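Local coordinates for protein putative ring-cleaving dioxygenase MhqO (Bacillus subtilis subsp. subtilis, PDB 3OAJ) that is a putative iron-dependent extradiol ring-cleavage dioxygenase that may contribute to the breakdown and detoxification of aromatic compounds, at residues G31-K36 / N138-G143; Q37-D42 / M288-Y293; I75-V80 / T204-G209; F112-V117 / E128-E133. All coordinates share one frame; numbering follows the deposited sequence. Where two conformers were deposited one is given.

Interaction 1. Residues G31-K36 / N138-G143; sequences GLRLVK and NTWTFG
Arg33 lies stretched across one face of the Trp140 indole, and every carbon of its side chain from CB to CZ lies against the ring. CB sits over the five-membered ring, 3.5 Å from its centroid and 6° off the normal, a CH-pi contact made nearly straight down. The chain then runs on over the six-membered ring and ends in a guanidinium laid flat on the indole, centres 4.5 Å apart and planes at 8°. That path follows from a fully extended arginine whose CG stands anti to the backbone N (chi1 175°). At the indole edge, in the ring plane, Gly31 O comes within 3.3 Å of Trp140 CD1.

Two waters complete the joint. One donates to both Gly31 O and Trp140 O, tying the backbones together. The other takes the indole N-H, 3.0 Å from Trp140 NE1, and gives its own proton to Leu32 O; it also rests above the centre of the Phe142 ring.

The tryptophan is set by an Asx turn in its own segment: Trp140 N donates to Asn138 OD1 over 3.0 Å, with the donor well above the carbonyl plane, while Asn138 ND2 is bonded to Ile151 O. The far end of Arg33 is fixed by Glu54 O on NH1 and Gln280 O on NH2, bonds consistent with its lying flat.

Gly31, just after helix 19-29, breaks the helical path with a positive phi, and Arg33 opens strand 33-39, an outer strand paired with strand 47-52. The contact therefore fastens this helix-to-strand junction to the long connection between strands 126-131 and 153-160.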
loop_
_atom_site.group_PDB
_atom_site.type_symbol
_atom_site.label_atom_id
_atom_site.label_comp_id
_atom_site.label_asym_id
_atom_site.label_seq_id
_atom_site.Cartn_x
_atom_site.Cartn_y
_atom_site.Cartn_z
ATOM N N GLY A 31 -2.553 13.683 -4.609
ATOM C CA GLY A 31 -3.881 14.086 -4.174
ATOM C C GLY A 31 -4.561 13.160 -3.184
ATOM O O GLY A 31 -5.761 13.310 -2.955
ATOM N N LEU A 32 -3.822 12.216 -2.604
ATOM C CA LEU A 32 -4.408 11.288 -1.628
ATOM C C LEU A 32 -4.661 12.000 -0.314
ATOM O O LEU A 32 -3.990 12.989 0.019
ATOM C CB LEU A 32 -3.515 10.060 -1.406
ATOM C CG LEU A 32 -3.130 9.222 -2.632
ATOM C CD1 LEU A 32 -2.337 8.003 -2.198
ATOM C CD2 LEU A 32 -4.353 8.831 -3.450
ATOM N N ARG A 33 -5.654 11.508 0.420
ATOM C CA ARG A 33 -6.001 12.069 1.709
ATOM C C ARG A 33 -5.154 11.414 2.776
ATOM O O ARG A 33 -5.021 10.194 2.785
ATOM C CB ARG A 33 -7.476 11.820 1.997
ATOM C CG ARG A 33 -7.880 12.276 3.386
ATOM C CD ARG A 33 -9.353 12.117 3.676
ATOM N NE ARG A 33 -9.655 12.715 4.977
ATOM C CZ ARG A 33 -10.866 12.757 5.527
ATOM N NH1 ARG A 33 -11.911 12.222 4.898
ATOM N NH2 ARG A 33 -11.029 13.347 6.714
ATOM N N LEU A 34 -4.592 12.227 3.667
ATOM C CA LEU A 34 -3.978 11.717 4.875
ATOM C C LEU A 34 -5.118 11.373 5.816
ATOM O O LEU A 34 -5.737 12.267 6.390
ATOM C CB LEU A 34 -3.039 12.757 5.510
ATOM C CG LEU A 34 -2.364 12.313 6.821
ATOM C CD1 LEU A 34 -1.492 11.094 6.609
ATOM C CD2 LEU A 34 -1.560 13.441 7.456
ATOM N N VAL A 35 -5.419 10.076 5.920
ATOM C CA VAL A 35 -6.567 9.619 6.703
ATOM C C VAL A 35 -6.222 9.307 8.150
ATOM O O VAL A 35 -7.110 9.217 8.985
ATOM C CB VAL A 35 -7.315 8.416 6.048
ATOM C CG1 VAL A 35 -7.910 8.835 4.714
ATOM C CG2 VAL A 35 -6.406 7.199 5.898
ATOM N N LYS A 36 -4.935 9.130 8.457
ATOM C CA LYS A 36 -4.535 8.879 9.852
ATOM C C LYS A 36 -3.075 9.226 10.074
ATOM O O LYS A 36 -2.192 8.793 9.329
ATOM C CB LYS A 36 -4.802 7.403 10.227
ATOM C CG LYS A 36 -4.680 7.087 11.731
ATOM C CD LYS A 36 -5.747 7.810 12.551
ATOM C CE LYS A 36 -7.141 7.540 12.021
ATOM N NZ LYS A 36 -8.192 8.191 12.866
ATOM N N ASN A 138 -12.684 8.304 -6.519
ATOM C CA ASN A 138 -12.186 8.969 -5.317
ATOM C C ASN A 138 -12.660 10.425 -5.350
ATOM O O ASN A 138 -12.263 11.194 -6.215
ATOM C CB ASN A 138 -10.645 8.855 -5.265
ATOM C CG ASN A 138 -10.013 9.673 -4.145
ATOM O OD1 ASN A 138 -10.700 10.161 -3.232
ATOM N ND2 ASN A 138 -8.681 9.781 -4.183
ATOM N N THR A 139 -13.498 10.795 -4.390
ATOM C CA THR A 139 -14.096 12.126 -4.355
ATOM C C THR A 139 -13.312 13.138 -3.519
ATOM O O THR A 139 -13.782 14.259 -3.301
ATOM C CB THR A 139 -15.552 12.062 -3.878
ATOM O OG1 THR A 139 -15.598 11.485 -2.573
ATOM C CG2 THR A 139 -16.385 11.201 -4.837
ATOM N N TRP A 140 -12.116 12.751 -3.063
ATOM C CA TRP A 140 -11.243 13.700 -2.371
ATOM C C TRP A 140 -10.656 14.686 -3.370
ATOM O O TRP A 140 -9.801 14.336 -4.198
ATOM C CB TRP A 140 -10.131 12.980 -1.624
ATOM C CG TRP A 140 -9.381 13.864 -0.650
ATOM C CD1 TRP A 140 -8.064 14.254 -0.738
ATOM C CD2 TRP A 140 -9.881 14.406 0.578
ATOM N NE1 TRP A 140 -7.730 15.018 0.357
ATOM C CE2 TRP A 140 -8.823 15.131 1.177
ATOM C CE3 TRP A 140 -11.120 14.340 1.240
ATOM C CZ2 TRP A 140 -8.970 15.802 2.400
ATOM C CZ3 TRP A 140 -11.267 15.027 2.458
ATOM C CH2 TRP A 140 -10.191 15.735 3.020
ATOM N N THR A 141 -11.126 15.923 -3.286
ATOM C CA THR A 141 -10.614 17.002 -4.130
ATOM C C THR A 141 -9.478 17.715 -3.402
ATOM O O THR A 141 -9.637 18.146 -2.258
ATOM C CB THR A 141 -11.736 17.988 -4.542
ATOM O OG1 THR A 141 -12.714 17.291 -5.325
ATOM C CG2 THR A 141 -11.171 19.134 -5.367
ATOM N N PHE A 142 -8.324 17.810 -4.055
ATOM C CA PHE A 142 -7.147 18.420 -3.446
ATOM C C PHE A 142 -6.312 19.041 -4.544
ATOM O O PHE A 142 -5.819 18.343 -5.432
ATOM C CB PHE A 142 -6.341 17.379 -2.661
ATOM C CG PHE A 142 -5.354 17.970 -1.682
ATOM C CD1 PHE A 142 -5.781 18.483 -0.461
ATOM C CD2 PHE A 142 -3.992 17.975 -1.969
ATOM C CE1 PHE A 142 -4.867 19.015 0.453
ATOM C CE2 PHE A 142 -3.067 18.512 -1.062
ATOM C CZ PHE A 142 -3.510 19.028 0.152
ATOM N N GLY A 143 -6.172 20.361 -4.491
ATOM C CA GLY A 143 -5.540 21.098 -5.580
ATOM C C GLY A 143 -6.344 20.933 -6.858
ATOM O O GLY A 143 -7.569 21.099 -6.858
HETATM O O HOH W 1 -7.662 12.739 -4.672
HETATM O O HOH W 2 -4.771 15.555 0.412
#

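Interaction 2. Residues Q37-D42 / M288-Y293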
loop_
_atom_site.group_PDB
_atom_site.type_symbol
_atom_site.label_atom_id
_atom_site.label_comp_id
_atom_site.label_asym_id
_atom_site.label_seq_id
_atom_site.Cartn_x
_atom_site.Cartn_y
_atom_site.Cartn_z
ATOM N N GLN A 37 -2.824 10.024 11.109
ATOM C CA GLN A 37 -1.466 10.186 11.582
ATOM C C GLN A 37 -1.400 9.591 12.962
ATOM O O GLN A 37 -2.157 9.962 13.875
ATOM C CB GLN A 37 -0.963 11.632 11.565
ATOM C CG GLN A 37 -1.834 12.623 12.230
ATOM C CD GLN A 37 -1.143 13.958 12.359
ATOM O OE1 GLN A 37 -0.141 14.098 13.087
ATOM N NE2 GLN A 37 -1.655 14.949 11.637
ATOM N N THR A 38 -0.503 8.629 13.088
ATOM C CA THR A 38 -0.293 7.969 14.360
ATOM C C THR A 38 1.185 7.676 14.485
ATOM O O THR A 38 1.993 8.309 13.798
ATOM C CB THR A 38 -1.239 6.724 14.513
ATOM O OG1 THR A 38 -1.129 6.184 15.836
ATOM C CG2 THR A 38 -0.962 5.636 13.463
ATOM N N VAL A 39 1.542 6.760 15.373
ATOM C CA VAL A 39 2.929 6.352 15.537
ATOM C C VAL A 39 3.068 4.851 15.280
ATOM O O VAL A 39 2.075 4.117 15.303
ATOM C CB VAL A 39 3.484 6.722 16.940
ATOM C CG1 VAL A 39 3.497 8.240 17.144
ATOM C CG2 VAL A 39 2.701 6.033 18.060
ATOM N N ASN A 40 4.298 4.408 15.030
ATOM C CA ASN A 40 4.594 2.984 14.904
ATOM C C ASN A 40 4.338 2.297 16.242
ATOM O O ASN A 40 4.832 2.739 17.279
ATOM C CB ASN A 40 6.058 2.801 14.477
ATOM C CG ASN A 40 6.408 1.356 14.128
ATOM O OD1 ASN A 40 5.711 0.412 14.516
ATOM N ND2 ASN A 40 7.500 1.180 13.390
ATOM N N PHE A 41 3.556 1.223 16.217
ATOM C CA PHE A 41 3.289 0.454 17.426
ATOM C C PHE A 41 4.556 -0.023 18.110
ATOM O O PHE A 41 4.615 -0.059 19.337
ATOM C CB PHE A 41 2.409 -0.751 17.117
ATOM C CG PHE A 41 0.958 -0.486 17.295
ATOM C CD1 PHE A 41 0.209 0.058 16.260
ATOM C CD2 PHE A 41 0.335 -0.768 18.504
ATOM C CE1 PHE A 41 -1.145 0.304 16.420
ATOM C CE2 PHE A 41 -1.018 -0.520 18.675
ATOM C CZ PHE A 41 -1.760 0.024 17.629
ATOM N N ASP A 42 5.551 -0.397 17.308
ATOM C CA ASP A 42 6.840 -0.885 17.810
ATOM C C ASP A 42 7.762 0.243 18.265
ATOM O O ASP A 42 8.451 0.118 19.281
ATOM C CB ASP A 42 7.546 -1.732 16.744
ATOM C CG ASP A 42 6.783 -3.003 16.407
ATOM O OD1 ASP A 42 6.970 -3.519 15.284
ATOM O OD2 ASP A 42 6.001 -3.487 17.260
ATOM N N MET A 288 -3.093 10.656 16.582
ATOM C CA MET A 288 -3.763 9.629 17.367
ATOM C C MET A 288 -2.727 8.659 17.909
ATOM O O MET A 288 -1.764 8.323 17.215
ATOM C CB MET A 288 -4.801 8.895 16.516
ATOM C CG MET A 288 -5.767 9.822 15.778
ATOM S SD MET A 288 -6.520 11.098 16.830
ATOM C CE MET A 288 -7.518 10.051 17.875
ATOM N N LEU A 289 -2.910 8.218 19.150
ATOM C CA LEU A 289 -1.937 7.307 19.772
ATOM C C LEU A 289 -2.543 5.992 20.215
ATOM O O LEU A 289 -3.666 5.995 20.720
ATOM C CB LEU A 289 -1.290 7.975 20.987
ATOM C CG LEU A 289 -0.378 9.174 20.733
ATOM C CD1 LEU A 289 0.121 9.753 22.049
ATOM C CD2 LEU A 289 0.807 8.833 19.825
ATOM N N PRO A 290 -1.807 4.870 20.029
ATOM C CA PRO A 290 -2.200 3.642 20.718
ATOM C C PRO A 290 -2.333 4.002 22.204
ATOM O O PRO A 290 -1.461 4.685 22.751
ATOM C CB PRO A 290 -1.028 2.696 20.445
ATOM C CG PRO A 290 -0.428 3.175 19.145
ATOM C CD PRO A 290 -0.616 4.673 19.176
ATOM N N VAL A 291 -3.453 3.615 22.825
ATOM C CA VAL A 291 -3.797 4.046 24.190
ATOM C C VAL A 291 -2.670 3.784 25.195
ATOM O O VAL A 291 -2.490 4.556 26.138
ATOM C CB VAL A 291 -5.163 3.450 24.674
ATOM C CG1 VAL A 291 -5.124 1.916 24.769
ATOM C CG2 VAL A 291 -5.600 4.055 25.992
ATOM N N GLN A 292 -1.911 2.714 24.966
ATOM C CA GLN A 292 -0.743 2.378 25.781
ATOM C C GLN A 292 0.290 3.515 25.844
ATOM O O GLN A 292 1.033 3.618 26.818
ATOM C CB GLN A 292 -0.102 1.050 25.327
ATOM C CG GLN A 292 0.205 0.898 23.797
ATOM C CD GLN A 292 -0.987 0.417 22.965
ATOM O OE1 GLN A 292 -2.109 0.857 23.160
ATOM N NE2 GLN A 292 -0.737 -0.508 22.033
ATOM N N TYR A 293 0.303 4.383 24.828
ATOM C CA TYR A 293 1.261 5.500 24.779
ATOM C C TYR A 293 0.696 6.851 25.226
ATOM O O TYR A 293 1.433 7.831 25.352
ATOM C CB TYR A 293 1.880 5.614 23.379
ATOM C CG TYR A 293 2.554 4.343 22.928
ATOM C CD1 TYR A 293 3.573 3.769 23.687
ATOM C CD2 TYR A 293 2.172 3.710 21.747
ATOM C CE1 TYR A 293 4.187 2.587 23.286
ATOM C CE2 TYR A 293 2.781 2.530 21.335
ATOM C CZ TYR A 293 3.789 1.977 22.105
ATOM O OH TYR A 293 4.404 0.816 21.702
#
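Pro290 packs over one face of the Phe41 ring, its CG 3.8 Å from the ring centroid and 14° off the normal, a CH-pi contact displaced toward the rim. The same ring meets Gln292 at its edge: NE2 lies near the ring plane, 3.4 Å from Phe41 CE2, with the amide turned 61° against the ring. Gln292 CG, set between its backbone N and carbonyl carbon (chi1 50°), lies over the centre of the Tyr293 ring, and the bend at chi2 sends the amide on to Phe41.

Tyr293 in turn presents its hydroxyl to the backbone of Phe41. OH donates to Phe41 O over 2.5 Å, a short bond slightly tilted from the carbonyl plane. Val39 CG2 touches both Leu289 CD2 and Pro290 CD, each at 3.8 Å, with Ile300 of helix 297-303 touching Val39, Leu289 and Tyr293.

At the other end the contact turns polar. Met288 N donates to Gln37 O over 2.9 Å, in the carbonyl plane and nearly straight. Thr38 OG1, held anti to its own nitrogen, gives its proton to Met288 O from above the carbonyl plane.

Strand 33-39 is an outer strand of its sheet, and this loop packs along its end, from Gln37 to Phe41. Three donors, one backbone and two hydroxyl, satisfy three backbone carbonyls, while Val39 with Leu289 and Pro290, and Pro290 on Phe41, form the apolar part between the bonds.

Interaction 3. Residues I75-V80 / T204-G209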
loop_
_atom_site.group_PDB
_atom_site.type_symbol
_atom_site.label_atom_id
_atom_site.label_comp_id
_atom_site.label_asym_id
_atom_site.label_seq_id
_atom_site.Cartn_x
_atom_site.Cartn_y
_atom_site.Cartn_z
ATOM N N ILE A 75 15.772 -2.125 -3.563
ATOM C CA ILE A 75 14.633 -2.857 -4.115
ATOM C C ILE A 75 15.116 -4.129 -4.812
ATOM O O ILE A 75 16.011 -4.087 -5.656
ATOM C CB ILE A 75 13.804 -1.974 -5.084
ATOM C CG1 ILE A 75 13.237 -0.764 -4.323
ATOM C CG2 ILE A 75 12.690 -2.795 -5.774
ATOM C CD1 ILE A 75 12.630 0.324 -5.196
ATOM N N GLY A 76 14.531 -5.265 -4.438
ATOM C CA GLY A 76 14.930 -6.556 -4.995
ATOM C C GLY A 76 14.005 -7.674 -4.564
ATOM O O GLY A 76 12.973 -7.434 -3.932
ATOM N N ASP A 77 14.373 -8.903 -4.907
ATOM C CA ASP A 77 13.583 -10.080 -4.541
ATOM C C ASP A 77 13.298 -10.140 -3.051
ATOM O O ASP A 77 14.132 -9.733 -2.227
ATOM C CB ASP A 77 14.290 -11.364 -4.975
ATOM C CG ASP A 77 14.502 -11.429 -6.460
ATOM O OD1 ASP A 77 13.676 -10.856 -7.208
ATOM O OD2 ASP A 77 15.498 -12.055 -6.877
ATOM N N GLY A 78 12.130 -10.686 -2.724
ATOM C CA GLY A 78 11.594 -10.669 -1.369
ATOM C C GLY A 78 10.796 -9.409 -1.023
ATOM O O GLY A 78 10.537 -9.153 0.150
ATOM N N GLN A 79 10.387 -8.629 -2.033
ATOM C CA GLN A 79 9.642 -7.384 -1.816
ATOM C C GLN A 79 8.587 -7.183 -2.880
ATOM O O GLN A 79 8.719 -7.709 -3.988
ATOM C CB GLN A 79 10.564 -6.162 -1.929
ATOM C CG GLN A 79 11.692 -6.099 -0.922
ATOM C CD GLN A 79 12.676 -4.962 -1.216
ATOM O OE1 GLN A 79 12.418 -4.101 -2.053
ATOM N NE2 GLN A 79 13.814 -4.978 -0.536
ATOM N N VAL A 80 7.557 -6.405 -2.559
ATOM C CA VAL A 80 6.787 -5.726 -3.596
ATOM C C VAL A 80 7.723 -4.787 -4.362
ATOM O O VAL A 80 8.377 -3.922 -3.759
ATOM C CB VAL A 80 5.640 -4.894 -2.986
ATOM C CG1 VAL A 80 4.855 -4.141 -4.059
ATOM C CG2 VAL A 80 4.728 -5.772 -2.169
ATOM N N THR A 204 11.319 -14.115 -13.185
ATOM C CA THR A 204 12.758 -14.310 -13.046
ATOM C C THR A 204 13.311 -13.471 -11.891
ATOM O O THR A 204 13.193 -12.242 -11.906
ATOM C CB THR A 204 13.534 -14.035 -14.361
ATOM O OG1 THR A 204 13.390 -12.666 -14.742
ATOM C CG2 THR A 204 13.042 -14.936 -15.488
ATOM N N PRO A 205 13.895 -14.143 -10.875
ATOM C CA PRO A 205 14.569 -13.460 -9.761
ATOM C C PRO A 205 15.646 -12.478 -10.237
ATOM O O PRO A 205 16.436 -12.812 -11.124
ATOM C CB PRO A 205 15.209 -14.614 -8.983
ATOM C CG PRO A 205 14.327 -15.788 -9.258
ATOM C CD PRO A 205 13.832 -15.605 -10.670
ATOM N N ILE A 206 15.658 -11.280 -9.649
ATOM C CA ILE A 206 16.639 -10.233 -9.984
ATOM C C ILE A 206 17.661 -9.964 -8.876
ATOM O O ILE A 206 18.328 -8.926 -8.880
ATOM C CB ILE A 206 15.962 -8.882 -10.357
ATOM C CG1 ILE A 206 15.072 -8.362 -9.211
ATOM C CG2 ILE A 206 15.212 -9.010 -11.682
ATOM C CD1 ILE A 206 14.953 -6.852 -9.154
ATOM N N GLY A 207 17.783 -10.894 -7.935
ATOM C CA GLY A 207 18.682 -10.717 -6.801
ATOM C C GLY A 207 17.963 -10.121 -5.608
ATOM O O GLY A 207 17.065 -9.285 -5.759
ATOM N N ARG A 208 18.372 -10.547 -4.416
ATOM C CA ARG A 208 17.701 -10.178 -3.172
ATOM C C ARG A 208 17.752 -8.680 -2.882
ATOM O O ARG A 208 18.750 -8.010 -3.153
ATOM C CB ARG A 208 18.284 -10.971 -1.996
ATOM C CG ARG A 208 18.046 -12.475 -2.100
ATOM C CD ARG A 208 19.235 -13.263 -1.584
ATOM N NE ARG A 208 19.374 -14.546 -2.276
ATOM C CZ ARG A 208 19.256 -15.741 -1.699
ATOM N NH1 ARG A 208 19.006 -15.846 -0.398
ATOM N NH2 ARG A 208 19.403 -16.842 -2.429
ATOM N N GLY A 209 16.656 -8.164 -2.337
ATOM C CA GLY A 209 16.606 -6.780 -1.902
ATOM C C GLY A 209 17.258 -6.604 -0.545
ATOM O O GLY A 209 17.647 -7.580 0.102
HETATM O O HOH W 3 12.103 -11.032 -9.470
#
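With chi1 at -61° the carboxylate of Asp77 stands beside its own backbone nitrogen, anti to the carbonyl carbon, which points it at the backbone of loop 205-207. Its OD1 accepts from Ile206 N over 3.2 Å on the syn lone pair, nearly straight at 170°. OD2 takes a weaker, bent bond from Gly207 N at 2.8 Å, and the Pro205 CB is close against it. Ile206 turns its CG1 between its nitrogen and carbonyl carbon (chi1 58°), which carries the branch alongside OD1 and on toward Gly76 CA.

The backbones join as well. Asp77 N donates to Gly207 O over 2.8 Å, and Gly209 N returns a bond to Asp77 O at 3.0 Å on a lone pair, forming a single bridge between Asp77 and Arg208. Gly76 and Gly209 let the chains come to 3.5 Å between their CA atoms. Gly78 and Gln79 form a G1 bulge against Leu160 of strand 153-160.

A water in reach of Asp77 OD1 and Thr204 O adds a link. One aspartate of the first VOC module thus accepts from two N-H groups in a loop of the second, one bond weak, and its negative charge is probably steadied by those amide dipoles.

Interaction 4. Residues F112-V117 / E128-E133; sequences FGEQYV and EIVERE
Glu114 and Arg132, the latter extended from CG to NE, form a side-on salt bridge: NE gives its hydrogen to OE2 over 2.8 Å, NH2 to OE1 over 3.0 Å, and both oxygens are met on the syn side with the two planes only 18° apart. Val130 CG1 covers one face of the guanidinium, over its centre. Val130 CG2 lies over a face of the Tyr116 ring, 4.1 Å from the centroid, and CB comes within 3.5 Å of Tyr116 CE2. This is the closely packed part, where Tyr116 runs side by side with Val130 and the Glu128 carboxylate lies obliquely alongside, 3.4 Å from Tyr116 CD2 to Glu128 CD. Beyond the segments Arg188 bonds both Glu114 OE1 and the Tyr116 hydroxyl, and Ser84 and Arg111 take up Glu128 OE2.

Strands 114-120 and 126-131 are the arms of a beta hairpin, inside a mixed sheet, in the first VOC module. Val117 and Ile129 form an antiparallel hydrogen-bonded pair, Val117 N to Ile129 O at 3.0 Å and Ile129 N to Val117 O at 2.9 Å, both in the carbonyl plane. Their side chains turn to the face covered by helix 92-101.

Toward the open end of the hairpin, water bridges the strands. One joins Gln115 O to Glu131 N; another donates to Glu114 OE2 and to Glu131 O, 2.6 Å away. Gln115 is exposed to solvent here.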
loop_
_atom_site.group_PDB
_atom_site.type_symbol
_atom_site.label_atom_id
_atom_site.label_comp_id
_atom_site.label_asym_id
_atom_site.label_seq_id
_atom_site.Cartn_x
_atom_site.Cartn_y
_atom_site.Cartn_z
ATOM N N PHE A 112 0.069 -6.687 -20.893
ATOM C CA PHE A 112 -1.295 -7.220 -20.882
ATOM C C PHE A 112 -2.321 -6.270 -21.515
ATOM O O PHE A 112 -3.456 -6.170 -21.050
ATOM C CB PHE A 112 -1.720 -7.630 -19.459
ATOM C CG PHE A 112 -0.914 -8.770 -18.874
ATOM C CD1 PHE A 112 -1.229 -10.104 -19.168
ATOM C CD2 PHE A 112 0.145 -8.510 -18.017
ATOM C CE1 PHE A 112 -0.493 -11.155 -18.612
ATOM C CE2 PHE A 112 0.891 -9.543 -17.458
ATOM C CZ PHE A 112 0.573 -10.879 -17.766
ATOM N N GLY A 113 -1.908 -5.583 -22.581
ATOM C CA GLY A 113 -2.792 -4.701 -23.342
ATOM C C GLY A 113 -3.090 -3.383 -22.649
ATOM O O GLY A 113 -3.921 -2.603 -23.121
ATOM N N GLU A 114 -2.421 -3.134 -21.523
ATOM C CA GLU A 114 -2.627 -1.888 -20.786
ATOM C C GLU A 114 -1.400 -1.006 -20.814
ATOM O O GLU A 114 -0.263 -1.482 -20.776
ATOM C CB GLU A 114 -3.010 -2.159 -19.325
ATOM C CG GLU A 114 -4.320 -2.916 -19.137
ATOM C CD GLU A 114 -4.663 -3.135 -17.676
ATOM O OE1 GLU A 114 -3.814 -3.663 -16.932
ATOM O OE2 GLU A 114 -5.789 -2.797 -17.271
ATOM N N GLN A 115 -1.644 0.299 -20.839
ATOM C CA GLN A 115 -0.563 1.269 -20.794
ATOM C C GLN A 115 -0.350 1.801 -19.376
ATOM O O GLN A 115 -1.306 2.119 -18.660
ATOM C CB GLN A 115 -0.817 2.415 -21.779
ATOM C CG GLN A 115 -0.634 2.009 -23.261
ATOM C CD GLN A 115 -0.938 3.144 -24.251
ATOM O OE1 GLN A 115 -1.279 4.268 -23.854
ATOM N NE2 GLN A 115 -0.830 2.845 -25.546
ATOM N N TYR A 116 0.920 1.853 -18.971
ATOM C CA TYR A 116 1.306 2.292 -17.625
ATOM C C TYR A 116 2.238 3.478 -17.683
ATOM O O TYR A 116 3.103 3.545 -18.556
ATOM C CB TYR A 116 2.016 1.176 -16.861
ATOM C CG TYR A 116 1.134 -0.002 -16.540
ATOM C CD1 TYR A 116 0.893 -0.995 -17.494
ATOM C CD2 TYR A 116 0.530 -0.124 -15.286
ATOM C CE1 TYR A 116 0.085 -2.078 -17.206
ATOM C CE2 TYR A 116 -0.302 -1.209 -14.988
ATOM C CZ TYR A 116 -0.516 -2.174 -15.960
ATOM O OH TYR A 116 -1.335 -3.249 -15.676
ATOM N N VAL A 117 2.057 4.406 -16.752
ATOM C CA VAL A 117 3.029 5.462 -16.502
ATOM C C VAL A 117 3.849 5.019 -15.290
ATOM O O VAL A 117 3.284 4.783 -14.208
ATOM C CB VAL A 117 2.329 6.814 -16.215
ATOM C CG1 VAL A 117 3.339 7.907 -15.833
ATOM C CG2 VAL A 117 1.527 7.254 -17.431
ATOM N N GLU A 128 3.328 3.164 -10.347
ATOM C CA GLU A 128 2.807 3.244 -11.701
ATOM C C GLU A 128 1.349 3.638 -11.647
ATOM O O GLU A 128 0.678 3.404 -10.631
ATOM C CB GLU A 128 3.009 1.934 -12.486
ATOM C CG GLU A 128 2.261 0.761 -11.902
ATOM C CD GLU A 128 2.501 -0.578 -12.580
ATOM O OE1 GLU A 128 3.448 -0.745 -13.398
ATOM O OE2 GLU A 128 1.722 -1.495 -12.240
ATOM N N ILE A 129 0.877 4.238 -12.733
ATOM C CA ILE A 129 -0.532 4.589 -12.895
ATOM C C ILE A 129 -1.089 3.901 -14.132
ATOM O O ILE A 129 -0.426 3.871 -15.168
ATOM C CB ILE A 129 -0.718 6.147 -12.955
ATOM C CG1 ILE A 129 -0.592 6.736 -11.554
ATOM C CG2 ILE A 129 -2.066 6.543 -13.546
ATOM C CD1 ILE A 129 -0.418 8.260 -11.539
ATOM N N VAL A 130 -2.288 3.337 -13.996
ATOM C CA VAL A 130 -3.006 2.672 -15.078
ATOM C C VAL A 130 -4.456 3.121 -15.042
ATOM O O VAL A 130 -4.966 3.418 -13.965
ATOM C CB VAL A 130 -2.902 1.128 -14.947
ATOM C CG1 VAL A 130 -3.543 0.603 -13.643
ATOM C CG2 VAL A 130 -3.455 0.424 -16.179
ATOM N N GLU A 131 -5.092 3.168 -16.213
ATOM C CA GLU A 131 -6.495 3.573 -16.338
ATOM C C GLU A 131 -7.388 2.352 -16.336
ATOM O O GLU A 131 -7.159 1.436 -17.125
ATOM C CB GLU A 131 -6.740 4.272 -17.673
ATOM C CG GLU A 131 -6.094 5.612 -17.862
ATOM C CD GLU A 131 -6.559 6.250 -19.149
ATOM O OE1 GLU A 131 -7.372 5.616 -19.855
ATOM O OE2 GLU A 131 -6.141 7.385 -19.440
ATOM N N ARG A 132 -8.424 2.349 -15.488
ATOM C CA ARG A 132 -9.441 1.276 -15.532
ATOM C C ARG A 132 -10.786 1.811 -15.070
ATOM O O ARG A 132 -10.849 2.618 -14.142
ATOM C CB ARG A 132 -9.069 0.057 -14.673
ATOM C CG ARG A 132 -7.736 -0.613 -14.999
ATOM C CD ARG A 132 -7.526 -1.857 -14.161
ATOM N NE ARG A 132 -6.235 -2.442 -14.486
ATOM C CZ ARG A 132 -5.273 -2.724 -13.606
ATOM N NH1 ARG A 132 -5.486 -2.522 -12.310
ATOM N NH2 ARG A 132 -4.118 -3.238 -14.024
ATOM N N GLU A 133 -11.862 1.367 -15.722
ATOM C CA GLU A 133 -13.220 1.768 -15.345
ATOM C C GLU A 133 -13.608 1.202 -13.979
ATOM O O GLU A 133 -14.259 1.890 -13.177
ATOM C CB GLU A 133 -14.246 1.344 -16.419
ATOM C CG GLU A 133 -15.685 1.860 -16.182
ATOM C CD GLU A 133 -15.834 3.367 -16.391
ATOM O OE1 GLU A 133 -15.087 3.947 -17.211
ATOM O OE2 GLU A 133 -16.722 3.973 -15.748
HETATM O O HOH W 4 -6.704 -0.506 -18.745
HETATM O O HOH W 5 -3.913 2.905 -18.859
#

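Overall arrangement
Two eight-stranded mixed sheets carry these contacts. Interactions 1 and 2 share strand 33-39, an outer strand of one sheet, and touch where Lys36 CD packs on Met288 CG at 3.8 Å, although their centres are about 22 Å apart. Interactions 3 and 4 reach the other sheet through its neighbouring strands 79-87 and 126-131, their centres about 23 Å apart. Interactions 2 and 4 lie on opposite sides of the chain's centre, about 36 Å between centres. Along the chain interaction 4 nests inside the loops closed by the other three, while interaction 1 crosses both 2 and 3. The zinc ligands His11, His218 and Glu266 lie in the sheet that holds strand 33-39; interaction 4 is away from them.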